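Redox-sensing transcriptional repressor rex (Thermoanaerobacter ethanolicus, PDB 3WG9) represses transcription as a DNA-binding homodimer of the Rex family, probably adjusting gene expression to the cellular balance of NADH and NAD(+). Local coordinates at the interface of chains A and B. Residues are numbered along the deposited sequence; one frame, centred on the assembly and turned at random. Chains: chain A/B, Redox-sensing transcriptional repressor rex.

Contact 1: the interface of chains A and B. Residues chain A 12-13, 16-17, 20; chain B 197, 200-201.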
ATOM      1  N   ILE A  12      13.535  -7.566  -1.070  1.00 40.53           N
ATOM      2  CA  ILE A  12      12.275  -8.268  -1.401  1.00 39.60           C
ATOM      3  C   ILE A  12      11.183  -7.300  -1.873  1.00 40.76           C
ATOM      4  O   ILE A  12      10.442  -7.582  -2.850  1.00 39.88           O
ATOM      5  CB  ILE A  12      11.843  -9.097  -0.195  1.00 40.17           C
ATOM      6  CG1 ILE A  12      12.841 -10.231   0.051  1.00 40.45           C
ATOM      7  CG2 ILE A  12      10.367  -9.644  -0.298  1.00 38.11           C
ATOM      8  CD1 ILE A  12      12.752 -10.832   1.417  1.00 41.59           C
ATOM      9  N   ARG A  13      11.076  -6.134  -1.215  1.00 39.37           N
ATOM     10  CA  ARG A  13      10.049  -5.170  -1.575  1.00 37.77           C
ATOM     11  C   ARG A  13      10.275  -4.436  -2.908  1.00 39.70           C
ATOM     12  O   ARG A  13       9.323  -3.912  -3.493  1.00 35.86           O
ATOM     13  CB  ARG A  13       9.874  -4.155  -0.451  1.00 38.38           C
ATOM     14  CG  ARG A  13       9.430  -4.798   0.871  1.00 35.54           C
ATOM     15  CD  ARG A  13       8.777  -3.759   1.825  1.00 37.96           C
ATOM     16  NE  ARG A  13       8.317  -4.363   3.088  1.00 37.29           N
ATOM     17  CZ  ARG A  13       7.153  -5.004   3.244  1.00 39.50           C
ATOM     18  NH1 ARG A  13       6.315  -5.190   2.213  1.00 33.19           N
ATOM     19  NH2 ARG A  13       6.804  -5.451   4.456  1.00 38.94           N
ATOM     20  N   PRO A  16       8.594  -6.855  -6.445  1.00 38.61           N
ATOM     21  CA  PRO A  16       7.321  -6.759  -7.161  1.00 38.08           C
ATOM     22  C   PRO A  16       7.320  -5.578  -8.085  1.00 37.43           C
ATOM     23  O   PRO A  16       6.626  -5.593  -9.077  1.00 39.00           O
ATOM     24  CB  PRO A  16       6.295  -6.565  -6.023  1.00 37.12           C
ATOM     25  CG  PRO A  16       6.951  -7.315  -4.878  1.00 36.68           C
ATOM     26  CD  PRO A  16       8.401  -6.939  -4.985  1.00 37.43           C
ATOM     27  N   ARG A  17       8.055  -4.533  -7.763  1.00 38.89           N
ATOM     28  CA  ARG A  17       8.104  -3.396  -8.674  1.00 40.96           C
ATOM     29  C   ARG A  17       8.833  -3.758  -9.984  1.00 42.02           C
ATOM     30  O   ARG A  17       8.426  -3.368 -11.107  1.00 42.92           O
ATOM     31  CB  ARG A  17       8.864  -2.263  -7.993  1.00 42.19           C
ATOM     32  CG  ARG A  17       8.782  -1.002  -8.780  1.00 50.20           C
ATOM     33  CD  ARG A  17       8.904   0.221  -7.857  1.00 56.00           C
ATOM     34  NE  ARG A  17       8.904   1.417  -8.688  1.00 60.06           N
ATOM     35  CZ  ARG A  17       9.850   2.347  -8.646  1.00 63.33           C
ATOM     36  NH1 ARG A  17      10.864   2.210  -7.792  1.00 62.06           N
ATOM     37  NH2 ARG A  17       9.763   3.425  -9.423  1.00 65.10           N
ATOM     38  N   ARG A  20       6.233  -5.744 -12.116  1.00 43.39           N
ATOM     39  CA  ARG A  20       5.229  -4.893 -12.823  1.00 44.13           C
ATOM     40  C   ARG A  20       5.747  -4.263 -14.128  1.00 43.96           C
ATOM     41  O   ARG A  20       5.142  -4.366 -15.196  1.00 47.23           O
ATOM     42  CB  ARG A  20       4.673  -3.763 -11.899  1.00 43.43           C
ATOM     43  CG  ARG A  20       3.661  -4.227 -10.806  1.00 44.59           C
ATOM     44  CD  ARG A  20       3.028  -2.986 -10.030  1.00 40.15           C
ATOM     45  NE  ARG A  20       3.909  -2.402  -9.014  1.00 39.67           N
ATOM     46  CZ  ARG A  20       4.581  -1.252  -9.120  1.00 38.93           C
ATOM     47  NH1 ARG A  20       4.562  -0.557 -10.237  1.00 41.82           N
ATOM     48  NH2 ARG A  20       5.337  -0.802  -8.122  1.00 40.33           N
TER
ATOM     49  N   ASP B 197       1.918  -5.261  -4.575  1.00 31.18           N
ATOM     50  CA  ASP B 197       3.339  -5.174  -4.201  1.00 32.66           C
ATOM     51  C   ASP B 197       3.495  -5.718  -2.769  1.00 33.51           C
ATOM     52  O   ASP B 197       4.539  -6.319  -2.429  1.00 34.80           O
ATOM     53  CB  ASP B 197       3.879  -3.741  -4.206  1.00 31.92           C
ATOM     54  CG  ASP B 197       4.146  -3.187  -5.617  1.00 36.70           C
ATOM     55  OD1 ASP B 197       3.803  -3.834  -6.634  1.00 37.61           O
ATOM     56  OD2 ASP B 197       4.672  -2.047  -5.685  1.00 40.29           O
ATOM     57  N   PHE B 200       2.528  -9.770  -2.894  1.00 30.33           N
ATOM     58  CA  PHE B 200       3.542 -10.625  -3.531  1.00 32.41           C
ATOM     59  C   PHE B 200       4.751 -10.862  -2.658  1.00 32.85           C
ATOM     60  O   PHE B 200       5.560 -11.750  -2.939  1.00 32.47           O
ATOM     61  CB  PHE B 200       3.977 -10.157  -4.911  1.00 31.06           C
ATOM     62  CG  PHE B 200       2.885 -10.191  -5.920  1.00 34.29           C
ATOM     63  CD1 PHE B 200       1.661 -10.816  -5.642  1.00 35.69           C
ATOM     64  CD2 PHE B 200       3.050  -9.553  -7.132  1.00 34.28           C
ATOM     65  CE1 PHE B 200       0.639 -10.843  -6.589  1.00 38.36           C
ATOM     66  CE2 PHE B 200       2.036  -9.588  -8.107  1.00 39.64           C
ATOM     67  CZ  PHE B 200       0.820 -10.230  -7.826  1.00 37.80           C
ATOM     68  N   THR B 201       4.922 -10.061  -1.605  1.00 29.94           N
ATOM     69  CA  THR B 201       5.957 -10.422  -0.648  1.00 29.68           C
ATOM     70  C   THR B 201       5.591 -11.554   0.247  1.00 31.04           C
ATOM     71  O   THR B 201       6.478 -12.180   0.829  1.00 30.45           O
ATOM     72  CB  THR B 201       6.440  -9.210   0.282  1.00 30.09           C
ATOM     73  OG1 THR B 201       5.410  -8.917   1.233  1.00 32.42           O
ATOM     74  CG2 THR B 201       6.752  -7.929  -0.577  1.00 27.70           C
TER
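The guanidinium of A:Arg20 presents its edge to the carboxylate of B:Asp197, and the two flat groups lie nearly coplanar, their planes 21° apart. It is a clear example of the paired arginine–aspartate salt bridge in its side-on form. The NE of A:Arg20 donates to OD1 of B:Asp197 at 2.8 Å, almost straight at 167° and almost within the guanidinium plane. Alongside it, NH2 of A:Arg20 reaches OD2 of B:Asp197, also at 2.8 Å, somewhat more bent and tilted from that plane. Each oxygen offers its syn lone pair, so the two bonds together resist rotation of either group about its last bond. The arginine chain turns sharply at its third torsion (chi3 -78°), which swings the NE edge toward an acid that crosses it at about a right angle.

Beside the ion pair, the ring of A:Pro16 lies against the backbone of the partner helix: its CB is 3.7 Å from CA of B:Asp197, and its CG is 3.6 Å from the carbonyl O of the same residue. The CB of B:Phe200 brushes that CG as the two side chains slide past each other in opposite directions. Farther along, the CG2 branch of A:Ile12 touches CB of B:Thr201 at 4.0 Å, while the threonine methyl CG2 lies 3.9 Å from NH1 of A:Arg13.

A charged clasp is thus combined with a close apolar approach between helix 9-27 of chain A, which runs into the predicted helix-turn-helix region, and helix 195-214 of chain B. In this homodimer the patch probably helps set the DNA-binding part of one subunit against the C-terminal helix of the other.

Contact 2: the interface of chains A and B. Residues chain A 9, 13, 175, 191; chain B 198, 201-202, 205.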
ATOM      1  N   MET A   9      14.654  -7.644   3.366  1.00 47.32           N
ATOM      2  CA  MET A   9      13.310  -7.133   3.110  1.00 45.57           C
ATOM      3  C   MET A   9      13.348  -5.952   2.166  1.00 44.73           C
ATOM      4  O   MET A   9      12.465  -5.771   1.335  1.00 42.25           O
ATOM      5  CB  MET A   9      12.612  -6.756   4.424  1.00 45.92           C
ATOM      6  CG  MET A   9      12.032  -7.926   5.172  1.00 47.69           C
ATOM      7  SD  MET A   9      10.826  -8.936   4.242  1.00 51.85           S
ATOM      8  CE  MET A   9       9.539  -7.787   3.717  1.00 47.71           C
ATOM      9  N   ARG A  13      11.076  -6.134  -1.215  1.00 39.37           N
ATOM     10  CA  ARG A  13      10.049  -5.170  -1.575  1.00 37.77           C
ATOM     11  C   ARG A  13      10.275  -4.436  -2.908  1.00 39.70           C
ATOM     12  O   ARG A  13       9.323  -3.912  -3.493  1.00 35.86           O
ATOM     13  CB  ARG A  13       9.874  -4.155  -0.451  1.00 38.38           C
ATOM     14  CG  ARG A  13       9.430  -4.798   0.871  1.00 35.54           C
ATOM     15  CD  ARG A  13       8.777  -3.759   1.825  1.00 37.96           C
ATOM     16  NE  ARG A  13       8.317  -4.363   3.088  1.00 37.29           N
ATOM     17  CZ  ARG A  13       7.153  -5.004   3.244  1.00 39.50           C
ATOM     18  NH1 ARG A  13       6.315  -5.190   2.213  1.00 33.19           N
ATOM     19  NH2 ARG A  13       6.804  -5.451   4.456  1.00 38.94           N
ATOM     20  N   TRP A 175      -1.995 -11.688   6.018  1.00 29.92           N
ATOM     21  CA  TRP A 175      -1.953 -10.386   5.347  1.00 28.74           C
ATOM     22  C   TRP A 175      -2.910  -9.495   6.083  1.00 29.99           C
ATOM     23  O   TRP A 175      -4.131  -9.691   6.030  1.00 30.41           O
ATOM     24  CB  TRP A 175      -2.392 -10.511   3.874  1.00 25.43           C
ATOM     25  CG  TRP A 175      -2.057  -9.352   2.988  1.00 27.42           C
ATOM     26  CD1 TRP A 175      -0.960  -8.523   3.113  1.00 30.49           C
ATOM     27  CD2 TRP A 175      -2.727  -8.944   1.799  1.00 27.77           C
ATOM     28  NE1 TRP A 175      -0.902  -7.660   2.065  1.00 29.51           N
ATOM     29  CE2 TRP A 175      -2.005  -7.853   1.269  1.00 27.40           C
ATOM     30  CE3 TRP A 175      -3.835  -9.435   1.083  1.00 29.62           C
ATOM     31  CZ2 TRP A 175      -2.354  -7.233   0.070  1.00 29.04           C
ATOM     32  CZ3 TRP A 175      -4.202  -8.769  -0.101  1.00 29.64           C
ATOM     33  CH2 TRP A 175      -3.465  -7.693  -0.589  1.00 26.98           C
ATOM     34  N   GLU A 191       2.379  -9.795   7.102  1.00 29.99           N
ATOM     35  CA  GLU A 191       2.583  -8.612   6.268  1.00 28.19           C
ATOM     36  C   GLU A 191       1.499  -7.605   6.577  1.00 27.52           C
ATOM     37  O   GLU A 191       0.315  -7.910   6.420  1.00 27.08           O
ATOM     38  CB  GLU A 191       2.529  -9.047   4.772  1.00 26.93           C
ATOM     39  CG  GLU A 191       2.504  -7.910   3.734  1.00 28.13           C
ATOM     40  CD  GLU A 191       3.703  -7.005   3.734  1.00 29.84           C
ATOM     41  OE1 GLU A 191       4.691  -7.260   4.461  1.00 34.40           O
ATOM     42  OE2 GLU A 191       3.687  -6.024   2.955  1.00 32.28           O
TER
ATOM     43  N   SER B 198       2.495  -5.488  -1.914  1.00 30.56           N
ATOM     44  CA  SER B 198       2.522  -6.106  -0.539  1.00 30.09           C
ATOM     45  C   SER B 198       2.227  -7.622  -0.554  1.00 29.21           C
ATOM     46  O   SER B 198       2.948  -8.438   0.025  1.00 30.03           O
ATOM     47  CB  SER B 198       1.546  -5.328   0.406  1.00 26.59           C
ATOM     48  OG  SER B 198       1.410  -5.982   1.647  1.00 31.27           O
ATOM     49  N   THR B 201       4.922 -10.061  -1.605  1.00 29.94           N
ATOM     50  CA  THR B 201       5.957 -10.422  -0.648  1.00 29.68           C
ATOM     51  C   THR B 201       5.591 -11.554   0.247  1.00 31.04           C
ATOM     52  O   THR B 201       6.478 -12.180   0.829  1.00 30.45           O
ATOM     53  CB  THR B 201       6.440  -9.210   0.282  1.00 30.09           C
ATOM     54  OG1 THR B 201       5.410  -8.917   1.233  1.00 32.42           O
ATOM     55  CG2 THR B 201       6.752  -7.929  -0.577  1.00 27.70           C
ATOM     56  N   VAL B 202       4.296 -11.864   0.375  1.00 30.58           N
ATOM     57  CA  VAL B 202       3.920 -12.997   1.182  1.00 29.33           C
ATOM     58  C   VAL B 202       4.197 -14.253   0.298  1.00 32.21           C
ATOM     59  O   VAL B 202       4.716 -15.245   0.787  1.00 33.51           O
ATOM     60  CB  VAL B 202       2.412 -12.924   1.562  1.00 30.41           C
ATOM     61  CG1 VAL B 202       1.936 -14.222   2.247  1.00 29.70           C
ATOM     62  CG2 VAL B 202       2.155 -11.653   2.387  1.00 30.96           C
ATOM     63  N   ARG B 205       7.871 -14.944   0.533  1.00 36.89           N
ATOM     64  CA  ARG B 205       8.375 -15.477   1.785  1.00 36.95           C
ATOM     65  C   ARG B 205       7.937 -16.888   2.081  1.00 39.45           C
ATOM     66  O   ARG B 205       8.696 -17.639   2.718  1.00 38.67           O
ATOM     67  CB  ARG B 205       8.004 -14.569   2.962  1.00 35.95           C
ATOM     68  CG  ARG B 205       8.829 -13.300   2.967  1.00 35.64           C
ATOM     69  CD  ARG B 205       8.384 -12.387   4.116  1.00 35.99           C
ATOM     70  NE  ARG B 205       7.396 -11.446   3.595  1.00 37.94           N
ATOM     71  CZ  ARG B 205       6.833 -10.511   4.353  1.00 40.76           C
ATOM     72  NH1 ARG B 205       7.190 -10.435   5.644  1.00 36.50           N
ATOM     73  NH2 ARG B 205       5.964  -9.655   3.836  1.00 33.13           N
TER
HETATM   74  O   HOH W   1       6.386  -8.230   7.053  1.00 33.54           O
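A:Glu191 and B:Ser198 meet because the acid's CG points away from the backbone N (chi1 171°) and its chain bends at the next torsion, while B:Ser198 OG, itself anti to N, lies between that carboxylate and the indole of A:Trp175. The serine hydroxyl both accepts and donates: A:Trp175 NE1 donates to B:Ser198 OG at 2.9 Å, in the ring plane, and B:Ser198 OG donates to the anti lone pair of A:Glu191 OE2 at 2.6 Å.

The same carboxylate is gripped end-on from its own chain, A:Arg13 NH1 donating to OE2 of A:Glu191 at 2.9 Å and its NH2 to OE1, both on the syn side. B:Arg205 arrives differently. Its NH2 donates to A:Glu191 OE1 at 2.8 Å from above the carboxylate plane, with the guanidinium turned 83° against the acid. Both oxygens therefore accept from both subunits. NH2 of A:Arg13 and NH2 of B:Arg205 lie 4.3 Å apart, and the acid they share probably offsets their like charges.

B:Arg205 is itself positioned by B:Thr201, whose carbonyl O takes NE and whose OG1 takes NH2; a water joins its NH1 to A:Glu191 OE1. The methyl CE of A:Met9 caps the centre of this guanidinium, 3.9 Å from B:Arg205 CZ, and also lies over the rim of A:Arg13's. Nearer the strand backbone, B:Val202 CG2 packs on A:Glu191 CB at 3.6 Å. Without this carboxylate, as with an alanine here, A:Arg13 and B:Arg205 would probably lose their shared counter-charge and the serine hydroxyl this acceptor.

In the fold, strands 173-176 and 189-192 of chain A, probably part of its Rossmann-fold region, meet helix 9-27, which runs into the predicted helix-turn-helix of the winged-helix region; helix 195-214 of chain B lies against both.

The C-alpha centres of contact 1 and contact 2 are about 8 Å apart, and A:Arg13 and B:Thr201 belong to both. Each draws on helix 9-27 of chain A and helix 195-214 of chain B; contact 2 adds two strands of chain A. The partner's helix thereby meets both an N-terminal helix and strand residues, with A:Arg13 joining the two. Two-fold symmetry repeats the arrangement with the chains exchanged. Such continuity would suit a homodimeric repressor in which changes in the nucleotide-binding part probably have to be felt by the DNA-binding part, though one structure alone does not show that movement.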